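Putative hyaluronoglucosaminidase (Clostridium perfringens, PDB 6PWI) is a family 84 glycoside hydrolase, probably a secreted, cell-wall-attached hexosaminidase, represented by a part that includes its catalytic domain. Local coordinates at residues A304-E315 and Y347-I358. Residues are numbered along the deposited sequence; the frame is centred on the assembly and turned at random.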
loop_
_atom_site.group_PDB
_atom_site.type_symbol
_atom_site.label_atom_id
_atom_site.label_comp_id
_atom_site.label_asym_id
_atom_site.label_seq_id
_atom_site.Cartn_x
_atom_site.Cartn_y
_atom_site.Cartn_z
ATOM N N ALA A 304 -24.962 -13.633 -16.023
ATOM C CA ALA A 304 -24.096 -12.481 -16.228
ATOM C C ALA A 304 -24.883 -11.301 -16.796
ATOM O O ALA A 304 -24.549 -10.145 -16.533
ATOM C CB ALA A 304 -22.967 -12.863 -17.150
ATOM N N ASN A 305 -25.916 -11.609 -17.590
ATOM C CA ASN A 305 -26.756 -10.612 -18.231
ATOM C C ASN A 305 -27.369 -9.690 -17.187
ATOM O O ASN A 305 -27.456 -8.479 -17.395
ATOM C CB ASN A 305 -27.860 -11.263 -19.060
ATOM C CG ASN A 305 -27.419 -11.498 -20.487
ATOM O OD1 ASN A 305 -26.680 -10.690 -21.055
ATOM N ND2 ASN A 305 -27.863 -12.600 -21.070
ATOM N N ASN A 306 -27.791 -10.286 -16.070
ATOM C CA ASN A 306 -28.438 -9.548 -15.001
ATOM C C ASN A 306 -27.458 -8.550 -14.387
ATOM O O ASN A 306 -27.829 -7.406 -14.120
ATOM C CB ASN A 306 -29.089 -10.502 -13.998
ATOM C CG ASN A 306 -30.294 -11.201 -14.593
ATOM O OD1 ASN A 306 -30.882 -10.724 -15.565
ATOM N ND2 ASN A 306 -30.669 -12.332 -14.016
ATOM N N GLN A 307 -26.208 -8.999 -14.193
ATOM C CA GLN A 307 -25.164 -8.174 -13.612
ATOM C C GLN A 307 -24.973 -6.921 -14.464
ATOM O O GLN A 307 -24.837 -5.826 -13.927
ATOM C CB GLN A 307 -23.889 -8.994 -13.416
ATOM C CG GLN A 307 -24.012 -10.028 -12.303
ATOM C CD GLN A 307 -22.968 -11.117 -12.367
ATOM O OE1 GLN A 307 -21.815 -10.883 -12.718
ATOM N NE2 GLN A 307 -23.367 -12.325 -12.008
ATOM N N VAL A 308 -25.022 -7.088 -15.792
ATOM C CA VAL A 308 -24.910 -5.975 -16.721
ATOM C C VAL A 308 -26.119 -5.047 -16.568
ATOM O O VAL A 308 -25.959 -3.828 -16.471
ATOM C CB VAL A 308 -24.737 -6.460 -18.173
ATOM C CG1 VAL A 308 -24.697 -5.298 -19.160
ATOM C CG2 VAL A 308 -23.491 -7.313 -18.318
ATOM N N LYS A 309 -27.326 -5.633 -16.552
ATOM C CA LYS A 309 -28.565 -4.886 -16.384
ATOM C C LYS A 309 -28.422 -3.913 -15.214
ATOM O O LYS A 309 -28.639 -2.714 -15.381
ATOM C CB LYS A 309 -29.740 -5.855 -16.223
ATOM C CG LYS A 309 -31.131 -5.246 -16.139
ATOM C CD LYS A 309 -32.203 -6.304 -16.397
ATOM C CE LYS A 309 -33.551 -6.024 -15.765
ATOM N NZ LYS A 309 -34.085 -4.698 -16.165
ATOM N N LEU A 310 -28.007 -4.428 -14.047
ATOM C CA LEU A 310 -27.896 -3.607 -12.853
ATOM C C LEU A 310 -26.921 -2.453 -13.086
ATOM O O LEU A 310 -27.235 -1.303 -12.766
ATOM C CB LEU A 310 -27.478 -4.464 -11.655
ATOM C CG LEU A 310 -27.182 -3.673 -10.377
ATOM C CD1 LEU A 310 -28.431 -2.973 -9.862
ATOM C CD2 LEU A 310 -26.594 -4.561 -9.291
ATOM N N MET A 311 -25.749 -2.766 -13.656
ATOM C CA MET A 311 -24.683 -1.785 -13.796
ATOM C C MET A 311 -25.117 -0.675 -14.751
ATOM O O MET A 311 -24.679 0.466 -14.611
ATOM C CB MET A 311 -23.374 -2.423 -14.280
ATOM C CG MET A 311 -22.733 -3.380 -13.269
ATOM S SD MET A 311 -22.568 -2.760 -11.559
ATOM C CE MET A 311 -21.447 -1.379 -11.782
ATOM N N GLU A 312 -25.990 -1.021 -15.707
ATOM C CA GLU A 312 -26.530 -0.054 -16.653
ATOM C C GLU A 312 -27.416 0.936 -15.906
ATOM O O GLU A 312 -27.369 2.135 -16.181
ATOM C CB GLU A 312 -27.302 -0.750 -17.776
ATOM C CG GLU A 312 -26.480 -0.973 -19.032
ATOM C CD GLU A 312 -26.949 -2.075 -19.975
ATOM O OE1 GLU A 312 -27.883 -2.827 -19.611
ATOM O OE2 GLU A 312 -26.364 -2.196 -21.073
ATOM N N ASP A 313 -28.191 0.417 -14.940
ATOM C CA ASP A 313 -29.118 1.218 -14.151
ATOM C C ASP A 313 -28.366 2.061 -13.119
ATOM O O ASP A 313 -28.776 3.184 -12.830
ATOM C CB ASP A 313 -30.244 0.365 -13.556
ATOM C CG ASP A 313 -31.333 0.012 -14.562
ATOM O OD1 ASP A 313 -31.536 0.798 -15.509
ATOM O OD2 ASP A 313 -31.978 -1.043 -14.391
ATOM N N LEU A 314 -27.261 1.524 -12.582
ATOM C CA LEU A 314 -26.469 2.246 -11.597
ATOM C C LEU A 314 -25.682 3.361 -12.274
ATOM O O LEU A 314 -25.417 4.388 -11.653
ATOM C CB LEU A 314 -25.538 1.285 -10.851
ATOM C CG LEU A 314 -26.235 0.262 -9.955
ATOM C CD1 LEU A 314 -25.218 -0.601 -9.225
ATOM C CD2 LEU A 314 -27.155 0.947 -8.959
ATOM N N GLU A 315 -25.320 3.156 -13.545
ATOM C CA GLU A 315 -24.565 4.152 -14.289
ATOM C C GLU A 315 -25.436 5.384 -14.541
ATOM O O GLU A 315 -24.948 6.513 -14.461
ATOM C CB GLU A 315 -23.988 3.553 -15.575
ATOM C CG GLU A 315 -23.192 4.537 -16.419
ATOM C CD GLU A 315 -21.843 4.996 -15.879
ATOM O OE1 GLU A 315 -21.438 4.535 -14.792
ATOM O OE2 GLU A 315 -21.192 5.820 -16.553
ATOM N N TYR A 347 -18.902 -15.566 -19.926
ATOM C CA TYR A 347 -19.108 -14.658 -18.814
ATOM C C TYR A 347 -18.357 -13.349 -19.063
ATOM O O TYR A 347 -18.949 -12.278 -18.976
ATOM C CB TYR A 347 -18.758 -15.310 -17.472
ATOM C CG TYR A 347 -18.884 -14.351 -16.317
ATOM C CD1 TYR A 347 -20.070 -14.238 -15.606
ATOM C CD2 TYR A 347 -17.838 -13.503 -15.978
ATOM C CE1 TYR A 347 -20.211 -13.324 -14.573
ATOM C CE2 TYR A 347 -17.959 -12.587 -14.943
ATOM C CZ TYR A 347 -19.151 -12.495 -14.243
ATOM O OH TYR A 347 -19.273 -11.589 -13.230
ATOM N N LEU A 348 -17.061 -13.442 -19.393
ATOM C CA LEU A 348 -16.228 -12.254 -19.516
ATOM C C LEU A 348 -16.679 -11.412 -20.710
ATOM O O LEU A 348 -16.675 -10.187 -20.637
ATOM C CB LEU A 348 -14.745 -12.641 -19.605
ATOM C CG LEU A 348 -14.133 -13.247 -18.337
ATOM C CD1 LEU A 348 -12.693 -13.675 -18.574
ATOM C CD2 LEU A 348 -14.209 -12.289 -17.154
ATOM N N LYS A 349 -17.096 -12.075 -21.794
ATOM C CA LYS A 349 -17.577 -11.396 -22.986
ATOM C C LYS A 349 -18.812 -10.567 -22.634
ATOM O O LYS A 349 -18.940 -9.429 -23.090
ATOM C CB LYS A 349 -17.848 -12.417 -24.093
ATOM C CG LYS A 349 -18.207 -11.862 -25.466
ATOM C CD LYS A 349 -18.360 -12.978 -26.478
ATOM C CE LYS A 349 -19.413 -12.727 -27.538
ATOM N NZ LYS A 349 -18.853 -12.000 -28.699
ATOM N N THR A 350 -19.698 -11.129 -21.796
ATOM C CA THR A 350 -20.920 -10.434 -21.417
ATOM C C THR A 350 -20.625 -9.240 -20.510
ATOM O O THR A 350 -21.152 -8.148 -20.733
ATOM C CB THR A 350 -21.916 -11.375 -20.739
ATOM O OG1 THR A 350 -22.190 -12.379 -21.710
ATOM C CG2 THR A 350 -23.205 -10.679 -20.372
ATOM N N ILE A 351 -19.811 -9.489 -19.474
ATOM C CA ILE A 351 -19.367 -8.503 -18.501
ATOM C C ILE A 351 -18.770 -7.303 -19.233
ATOM O O ILE A 351 -18.967 -6.163 -18.829
ATOM C CB ILE A 351 -18.387 -9.167 -17.508
ATOM C CG1 ILE A 351 -19.135 -10.035 -16.493
ATOM C CG2 ILE A 351 -17.475 -8.176 -16.810
ATOM C CD1 ILE A 351 -20.432 -9.438 -15.982
ATOM N N GLY A 352 -18.083 -7.576 -20.345
ATOM C CA GLY A 352 -17.435 -6.540 -21.129
ATOM C C GLY A 352 -18.412 -5.647 -21.893
ATOM O O GLY A 352 -17.999 -4.638 -22.459
ATOM N N THR A 353 -19.699 -6.016 -21.911
ATOM C CA THR A 353 -20.698 -5.197 -22.585
ATOM C C THR A 353 -21.321 -4.183 -21.625
ATOM O O THR A 353 -22.151 -3.386 -22.049
ATOM C CB THR A 353 -21.791 -6.018 -23.284
ATOM O OG1 THR A 353 -22.624 -6.605 -22.283
ATOM C CG2 THR A 353 -21.243 -7.067 -24.225
ATOM N N MET A 354 -20.922 -4.198 -20.346
ATOM C CA MET A 354 -21.403 -3.183 -19.422
ATOM C C MET A 354 -20.752 -1.836 -19.749
ATOM O O MET A 354 -19.781 -1.795 -20.503
ATOM C CB MET A 354 -21.195 -3.591 -17.961
ATOM C CG MET A 354 -19.759 -3.552 -17.477
ATOM S SD MET A 354 -19.666 -3.978 -15.712
ATOM C CE MET A 354 -20.354 -5.634 -15.706
ATOM N N PRO A 355 -21.302 -0.687 -19.278
ATOM C CA PRO A 355 -20.812 0.630 -19.685
ATOM C C PRO A 355 -19.295 0.743 -19.603
ATOM O O PRO A 355 -18.690 0.251 -18.656
ATOM C CB PRO A 355 -21.467 1.566 -18.667
ATOM C CG PRO A 355 -22.773 0.893 -18.363
ATOM C CD PRO A 355 -22.457 -0.588 -18.373
ATOM N N GLU A 356 -18.721 1.428 -20.600
ATOM C CA GLU A 356 -17.293 1.551 -20.849
ATOM C C GLU A 356 -16.539 2.153 -19.662
ATOM O O GLU A 356 -15.333 1.956 -19.533
ATOM C CB GLU A 356 -17.083 2.482 -22.040
ATOM C CG GLU A 356 -16.932 1.779 -23.376
ATOM C CD GLU A 356 -16.317 2.700 -24.423
ATOM O OE1 GLU A 356 -17.033 3.609 -24.910
ATOM O OE2 GLU A 356 -15.109 2.537 -24.724
ATOM N N THR A 357 -17.239 2.907 -18.809
ATOM C CA THR A 357 -16.592 3.681 -17.759
ATOM C C THR A 357 -16.224 2.802 -16.562
ATOM O O THR A 357 -15.415 3.208 -15.729
ATOM C CB THR A 357 -17.503 4.817 -17.277
ATOM O OG1 THR A 357 -18.744 4.232 -16.868
ATOM C CG2 THR A 357 -17.721 5.894 -18.321
ATOM N N ILE A 358 -16.832 1.613 -16.466
ATOM C CA ILE A 358 -16.683 0.769 -15.292
ATOM C C ILE A 358 -15.323 0.074 -15.333
ATOM O O ILE A 358 -14.933 -0.476 -16.360
ATOM C CB ILE A 358 -17.860 -0.221 -15.178
ATOM C CG1 ILE A 358 -19.184 0.526 -14.984
ATOM C CG2 ILE A 358 -17.615 -1.236 -14.074
ATOM C CD1 ILE A 358 -20.417 -0.308 -15.262
#
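Two hydrogen bonds tie Tyr-347 to Gln-307 and Thr-357 to Glu-315, near the two ends of the contact. The Tyr-347 hydroxyl donates to Gln-307 OE1 at 2.7 Å, approaching in the carbonyl plane. Amide and ring are turned 55° against each other, and the hydroxyl is also hydrogen-bonded to Lys-332 N. Thr-357 OG1 gives its proton to Glu-315 OE2 at 2.9 Å, coming from above the carboxylate plane, while Arg-318 forms a salt bridge to that same oxygen.

Between and beside these bonds the packing is largely apolar. Ala-304 CB lies 3.6 Å from Tyr-347 CD1. Val-308 splits its branches: CG1, anti to the backbone N (chi1 177°), faces Met-354 CB at 4.1 Å, and CG2 lies against the backbone oxygen of Thr-350, which accepts hydrogen bonds from Thr-353 OG1 and N. Met-311 folds back on itself, bringing both CB and CE to 3.8 Å from Ile-358 CD1; its CG meets Met-354 SD. Pro-355 CG rests on Glu-315 CB.

Phe-329 of strand 328-330 backs Met-311, Met-354 and Ile-358. Helix 304-321 follows strand 293-296; the loop after helical turns 347-351 enters strand 359-362. Segments 304-315 and 347-351 run nearly parallel (17°) outside a (beta/alpha)8 barrel, the GH84 catalytic fold.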